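UDP-N-acetylglucosamine 2-epimerase (Listeria monocytogenes, PDB 3OT5) probably catalyses the reversible epimerisation of UDP-N-acetylglucosamine at C2 of the sugar, giving UDP-N-acetylmannosamine. Local coordinates at residues P317-T330 / T340-E354. Sequence-based numbering, arbitrary orientation.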
loop_
_atom_site.group_PDB
_atom_site.type_symbol
_atom_site.label_atom_id
_atom_site.label_comp_id
_atom_site.label_asym_id
_atom_site.label_seq_id
_atom_site.Cartn_x
_atom_site.Cartn_y
_atom_site.Cartn_z
ATOM N N PRO A 317 -10.805 -1.545 1.985
ATOM C CA PRO A 317 -11.827 -0.716 2.605
ATOM C C PRO A 317 -11.989 0.609 1.860
ATOM O O PRO A 317 -13.011 1.280 2.008
ATOM C CB PRO A 317 -11.300 -0.518 4.018
ATOM C CG PRO A 317 -10.450 -1.690 4.250
ATOM C CD PRO A 317 -9.770 -1.927 2.958
ATOM N N GLY A 318 -10.975 0.986 1.083
ATOM C CA GLY A 318 -11.033 2.190 0.253
ATOM C C GLY A 318 -12.081 1.964 -0.836
ATOM O O GLY A 318 -12.652 2.912 -1.365
ATOM N N MET A 319 -12.311 0.693 -1.175
ATOM C CA MET A 319 -13.316 0.297 -2.169
ATOM C C MET A 319 -14.613 -0.065 -1.446
ATOM O O MET A 319 -15.623 -0.337 -2.075
ATOM C CB MET A 319 -12.856 -0.950 -2.920
ATOM C CG MET A 319 -11.472 -0.868 -3.610
ATOM S SD MET A 319 -11.478 0.061 -5.139
ATOM C CE MET A 319 -12.050 1.644 -4.568
ATOM N N GLY A 320 -14.562 -0.086 -0.117
ATOM C CA GLY A 320 -15.704 -0.472 0.698
ATOM C C GLY A 320 -15.860 -1.988 0.707
ATOM O O GLY A 320 -16.962 -2.497 0.899
ATOM N N VAL A 321 -14.756 -2.715 0.506
ATOM C CA VAL A 321 -14.792 -4.180 0.499
ATOM C C VAL A 321 -14.397 -4.740 1.859
ATOM O O VAL A 321 -13.301 -4.496 2.328
ATOM C CB VAL A 321 -13.846 -4.777 -0.583
ATOM C CG1 VAL A 321 -13.917 -6.306 -0.588
ATOM C CG2 VAL A 321 -14.202 -4.221 -1.969
ATOM N N PRO A 322 -15.315 -5.470 2.519
ATOM C CA PRO A 322 -14.989 -6.073 3.800
ATOM C C PRO A 322 -13.791 -6.999 3.654
ATOM O O PRO A 322 -13.714 -7.755 2.672
ATOM C CB PRO A 322 -16.242 -6.898 4.123
ATOM C CG PRO A 322 -17.332 -6.187 3.463
ATOM C CD PRO A 322 -16.732 -5.671 2.174
ATOM N N VAL A 323 -12.877 -6.951 4.622
ATOM C CA VAL A 323 -11.690 -7.787 4.590
ATOM C C VAL A 323 -11.599 -8.769 5.768
ATOM O O VAL A 323 -11.721 -8.376 6.923
ATOM C CB VAL A 323 -10.404 -6.911 4.590
ATOM C CG1 VAL A 323 -9.171 -7.771 4.588
ATOM C CG2 VAL A 323 -10.394 -5.955 3.403
ATOM N N LEU A 324 -11.408 -10.052 5.463
ATOM C CA LEU A 324 -11.215 -11.083 6.491
ATOM C C LEU A 324 -9.718 -11.380 6.441
ATOM O O LEU A 324 -9.202 -11.868 5.431
ATOM C CB LEU A 324 -12.060 -12.329 6.231
ATOM C CG LEU A 324 -13.588 -12.134 6.274
ATOM C CD1 LEU A 324 -14.313 -13.460 6.063
ATOM C CD2 LEU A 324 -14.020 -11.511 7.590
ATOM N N VAL A 325 -9.018 -11.049 7.523
ATOM C CA VAL A 325 -7.560 -11.195 7.572
ATOM C C VAL A 325 -7.103 -12.565 8.056
ATOM O O VAL A 325 -7.398 -12.969 9.168
ATOM C CB VAL A 325 -6.940 -10.071 8.406
ATOM C CG1 VAL A 325 -5.405 -10.187 8.437
ATOM C CG2 VAL A 325 -7.367 -8.716 7.822
ATOM N N LEU A 326 -6.367 -13.259 7.189
ATOM C CA LEU A 326 -5.871 -14.609 7.459
ATOM C C LEU A 326 -4.582 -14.564 8.265
ATOM O O LEU A 326 -3.522 -14.977 7.782
ATOM C CB LEU A 326 -5.641 -15.343 6.139
ATOM C CG LEU A 326 -6.853 -15.371 5.204
ATOM C CD1 LEU A 326 -6.542 -16.126 3.908
ATOM C CD2 LEU A 326 -8.073 -15.931 5.897
ATOM N N ARG A 327 -4.678 -14.046 9.487
ATOM C CA ARG A 327 -3.515 -13.917 10.363
ATOM C C ARG A 327 -3.881 -14.034 11.830
ATOM O O ARG A 327 -5.006 -13.746 12.231
ATOM C CB ARG A 327 -2.832 -12.553 10.186
ATOM C CG ARG A 327 -2.386 -12.213 8.788
ATOM C CD ARG A 327 -1.477 -11.019 8.812
ATOM N NE ARG A 327 -0.282 -11.324 9.587
ATOM C CZ ARG A 327 0.672 -10.447 9.881
ATOM N NH1 ARG A 327 0.583 -9.186 9.465
ATOM N NH2 ARG A 327 1.718 -10.834 10.597
ATOM N N ASP A 328 -2.899 -14.437 12.625
ATOM C CA ASP A 328 -3.061 -14.578 14.070
ATOM C C ASP A 328 -2.726 -13.267 14.765
ATOM O O ASP A 328 -3.185 -12.999 15.872
ATOM C CB ASP A 328 -2.142 -15.675 14.596
ATOM C CG ASP A 328 -2.540 -17.051 14.117
ATOM O OD1 ASP A 328 -1.639 -17.907 13.972
ATOM O OD2 ASP A 328 -3.748 -17.278 13.883
ATOM N N THR A 329 -1.910 -12.462 14.094
ATOM C CA THR A 329 -1.474 -11.174 14.600
ATOM C C THR A 329 -1.577 -10.160 13.473
ATOM O O THR A 329 -1.824 -10.528 12.323
ATOM C CB THR A 329 -0.013 -11.240 15.071
ATOM O OG1 THR A 329 0.809 -11.699 13.990
ATOM C CG2 THR A 329 0.138 -12.199 16.247
ATOM N N THR A 330 -1.385 -8.888 13.790
ATOM C CA THR A 330 -1.460 -7.856 12.768
ATOM C C THR A 330 -0.771 -6.573 13.199
ATOM O O THR A 330 -0.610 -6.310 14.393
ATOM C CB THR A 330 -2.927 -7.525 12.414
ATOM O OG1 THR A 330 -2.960 -6.489 11.424
ATOM C CG2 THR A 330 -3.703 -7.059 13.654
ATOM N N THR A 340 -13.450 -2.135 9.499
ATOM C CA THR A 340 -13.247 -2.361 8.074
ATOM C C THR A 340 -12.582 -3.712 7.829
ATOM O O THR A 340 -12.644 -4.244 6.716
ATOM C CB THR A 340 -12.320 -1.296 7.468
ATOM O OG1 THR A 340 -11.049 -1.354 8.123
ATOM C CG2 THR A 340 -12.919 0.095 7.621
ATOM N N LEU A 341 -11.941 -4.236 8.874
ATOM C CA LEU A 341 -11.201 -5.497 8.841
ATOM C C LEU A 341 -11.576 -6.440 9.974
ATOM O O LEU A 341 -11.934 -5.998 11.062
ATOM C CB LEU A 341 -9.713 -5.216 9.072
ATOM C CG LEU A 341 -8.895 -4.275 8.187
ATOM C CD1 LEU A 341 -7.494 -4.252 8.708
ATOM C CD2 LEU A 341 -8.898 -4.709 6.745
ATOM N N LYS A 342 -11.442 -7.738 9.731
ATOM C CA LYS A 342 -11.673 -8.736 10.770
ATOM C C LYS A 342 -10.506 -9.712 10.820
ATOM O O LYS A 342 -10.187 -10.361 9.826
ATOM C CB LYS A 342 -12.998 -9.474 10.599
ATOM C CG LYS A 342 -14.210 -8.610 10.939
ATOM C CD LYS A 342 -15.487 -9.445 11.131
ATOM C CE LYS A 342 -16.658 -8.553 11.545
ATOM N NZ LYS A 342 -17.899 -9.314 11.902
ATOM N N LEU A 343 -9.833 -9.763 11.967
ATOM C CA LEU A 343 -8.726 -10.683 12.148
ATOM C C LEU A 343 -9.366 -12.016 12.505
ATOM O O LEU A 343 -9.952 -12.164 13.580
ATOM C CB LEU A 343 -7.794 -10.213 13.259
ATOM C CG LEU A 343 -6.515 -11.026 13.448
ATOM C CD1 LEU A 343 -5.655 -10.932 12.199
ATOM C CD2 LEU A 343 -5.744 -10.529 14.640
ATOM N N ILE A 344 -9.264 -12.990 11.604
ATOM C CA ILE A 344 -9.890 -14.290 11.839
ATOM C C ILE A 344 -8.930 -15.470 11.859
ATOM O O ILE A 344 -9.356 -16.606 12.023
ATOM C CB ILE A 344 -10.967 -14.568 10.787
ATOM C CG1 ILE A 344 -10.338 -14.790 9.411
ATOM C CG2 ILE A 344 -11.957 -13.420 10.750
ATOM C CD1 ILE A 344 -11.335 -15.227 8.380
ATOM N N GLY A 345 -7.639 -15.231 11.689
ATOM C CA GLY A 345 -6.701 -16.347 11.724
ATOM C C GLY A 345 -6.774 -17.228 10.497
ATOM O O GLY A 345 -7.182 -16.783 9.422
ATOM N N THR A 346 -6.386 -18.483 10.656
ATOM C CA THR A 346 -6.345 -19.403 9.532
ATOM C C THR A 346 -7.105 -20.718 9.766
ATOM O O THR A 346 -7.027 -21.633 8.949
ATOM C CB THR A 346 -4.879 -19.724 9.193
ATOM O OG1 THR A 346 -4.272 -20.412 10.295
ATOM C CG2 THR A 346 -4.098 -18.428 8.911
ATOM N N ASN A 347 -7.835 -20.811 10.870
ATOM C CA ASN A 347 -8.600 -22.015 11.160
ATOM C C ASN A 347 -9.792 -22.128 10.190
ATOM O O ASN A 347 -10.623 -21.221 10.094
ATOM C CB ASN A 347 -9.077 -22.006 12.614
ATOM C CG ASN A 347 -9.657 -23.338 13.053
ATOM O OD1 ASN A 347 -10.226 -23.448 14.138
ATOM N ND2 ASN A 347 -9.501 -24.362 12.218
ATOM N N LYS A 348 -9.844 -23.240 9.465
ATOM C CA LYS A 348 -10.906 -23.534 8.486
ATOM C C LYS A 348 -12.333 -23.218 8.980
ATOM O O LYS A 348 -13.137 -22.626 8.264
ATOM C CB LYS A 348 -10.815 -25.015 8.107
ATOM C CG LYS A 348 -11.807 -25.502 7.073
ATOM C CD LYS A 348 -11.628 -27.007 6.862
ATOM C CE LYS A 348 -12.591 -27.566 5.831
ATOM N NZ LYS A 348 -12.350 -29.026 5.583
ATOM N N GLU A 349 -12.645 -23.614 10.203
ATOM C CA GLU A 349 -13.980 -23.368 10.742
ATOM C C GLU A 349 -14.253 -21.877 10.912
ATOM O O GLU A 349 -15.377 -21.418 10.720
ATOM C CB GLU A 349 -14.194 -24.104 12.074
ATOM C CG GLU A 349 -14.241 -25.634 11.959
ATOM C CD GLU A 349 -12.931 -26.260 11.498
ATOM O OE1 GLU A 349 -11.857 -25.660 11.750
ATOM O OE2 GLU A 349 -12.976 -27.365 10.904
ATOM N N ASN A 350 -13.214 -21.116 11.238
ATOM C CA ASN A 350 -13.373 -19.691 11.450
ATOM C C ASN A 350 -13.510 -18.973 10.087
ATOM O O ASN A 350 -14.228 -17.981 9.971
ATOM C CB ASN A 350 -12.202 -19.147 12.282
ATOM C CG ASN A 350 -12.570 -17.909 13.079
ATOM O OD1 ASN A 350 -13.651 -17.841 13.676
ATOM N ND2 ASN A 350 -11.652 -16.960 13.156
ATOM N N LEU A 351 -12.813 -19.463 9.062
ATOM C CA LEU A 351 -12.938 -18.879 7.716
ATOM C C LEU A 351 -14.394 -18.987 7.242
ATOM O O LEU A 351 -15.003 -17.989 6.828
ATOM C CB LEU A 351 -12.018 -19.573 6.703
ATOM C CG LEU A 351 -10.597 -19.052 6.387
ATOM C CD1 LEU A 351 -9.722 -19.140 7.601
ATOM C CD2 LEU A 351 -9.949 -19.751 5.198
ATOM N N ILE A 352 -14.938 -20.202 7.320
ATOM C CA ILE A 352 -16.320 -20.496 6.903
ATOM C C ILE A 352 -17.345 -19.666 7.668
ATOM O O ILE A 352 -18.164 -18.963 7.070
ATOM C CB ILE A 352 -16.670 -21.992 7.104
ATOM C CG1 ILE A 352 -15.779 -22.883 6.235
ATOM C CG2 ILE A 352 -18.130 -22.252 6.747
ATOM C CD1 ILE A 352 -15.974 -24.358 6.478
ATOM N N LYS A 353 -17.300 -19.754 8.991
ATOM C CA LYS A 353 -18.231 -19.015 9.835
ATOM C C LYS A 353 -18.254 -17.541 9.502
ATOM O O LYS A 353 -19.303 -16.959 9.217
ATOM C CB LYS A 353 -17.822 -19.129 11.301
ATOM C CG LYS A 353 -18.002 -20.476 11.944
ATOM C CD LYS A 353 -17.248 -20.514 13.285
ATOM C CE LYS A 353 -17.647 -19.375 14.224
ATOM N NZ LYS A 353 -16.867 -19.399 15.498
ATOM N N GLU A 354 -17.072 -16.942 9.527
ATOM C CA GLU A 354 -16.952 -15.519 9.303
ATOM C C GLU A 354 -17.371 -15.135 7.887
ATOM O O GLU A 354 -17.977 -14.090 7.679
ATOM C CB GLU A 354 -15.532 -15.059 9.585
ATOM C CG GLU A 354 -15.492 -13.623 10.005
ATOM C CD GLU A 354 -16.066 -13.439 11.401
ATOM O OE1 GLU A 354 -16.853 -12.495 11.612
ATOM O OE2 GLU A 354 -15.757 -14.271 12.277
HETATM O O HOH W 1 -4.989 -19.269 12.958
#
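Strands 323-325 and 341-343 pair in parallel at one edge of the six-stranded Rossmann-like sheet, as the two strands of a beta-alpha-beta unit whose crossover is helix 333-338. V323 lies beside L341, L324 beside K342 and V325 beside L343. K342 N donates to V323 O at 2.9 Å, and V325 N to K342 O at 2.7 Å. V325 O then accepts I344 N at 3.1 Å. A weak bond from V323 N to T340 O precedes this ladder.

V323 and L341 run side by side on one face. With CG anti to the carbonyl carbon (chi1 -57°), L341 leans toward the neighbouring strand and sets CD2 on V323 CB at 3.4 Å, tighter than usual carbon contact. At the start of the pairing, P317 CB packs on T340 CB at 3.7 Å, the two side chains crossing at about a right angle. L324 is on the other face. Its CD2 reaches E354 CG at 3.5 Å and also touches K342 CB; its CB meets I344 CD1. Through E354, L324 packs strand 323-325 against helix 348-360. L326 CD2 adds a contact with L351 CD1. Beyond the strands, a water bridges D328 OD2 and T346 N. N350 ND2 donates to I344 O at 2.6 Å, tying the first turn of the helix to the loop that follows strand 341-343.

Strand 341-343 is the edge strand on this side of the sheet. Strand 323-325 lies between it and strand 302-307, which L324 joins through backbone bonds to V305 and T307. Helix 240-254 packs on T346 and L351, while helix 362-370 touches P322 and K342.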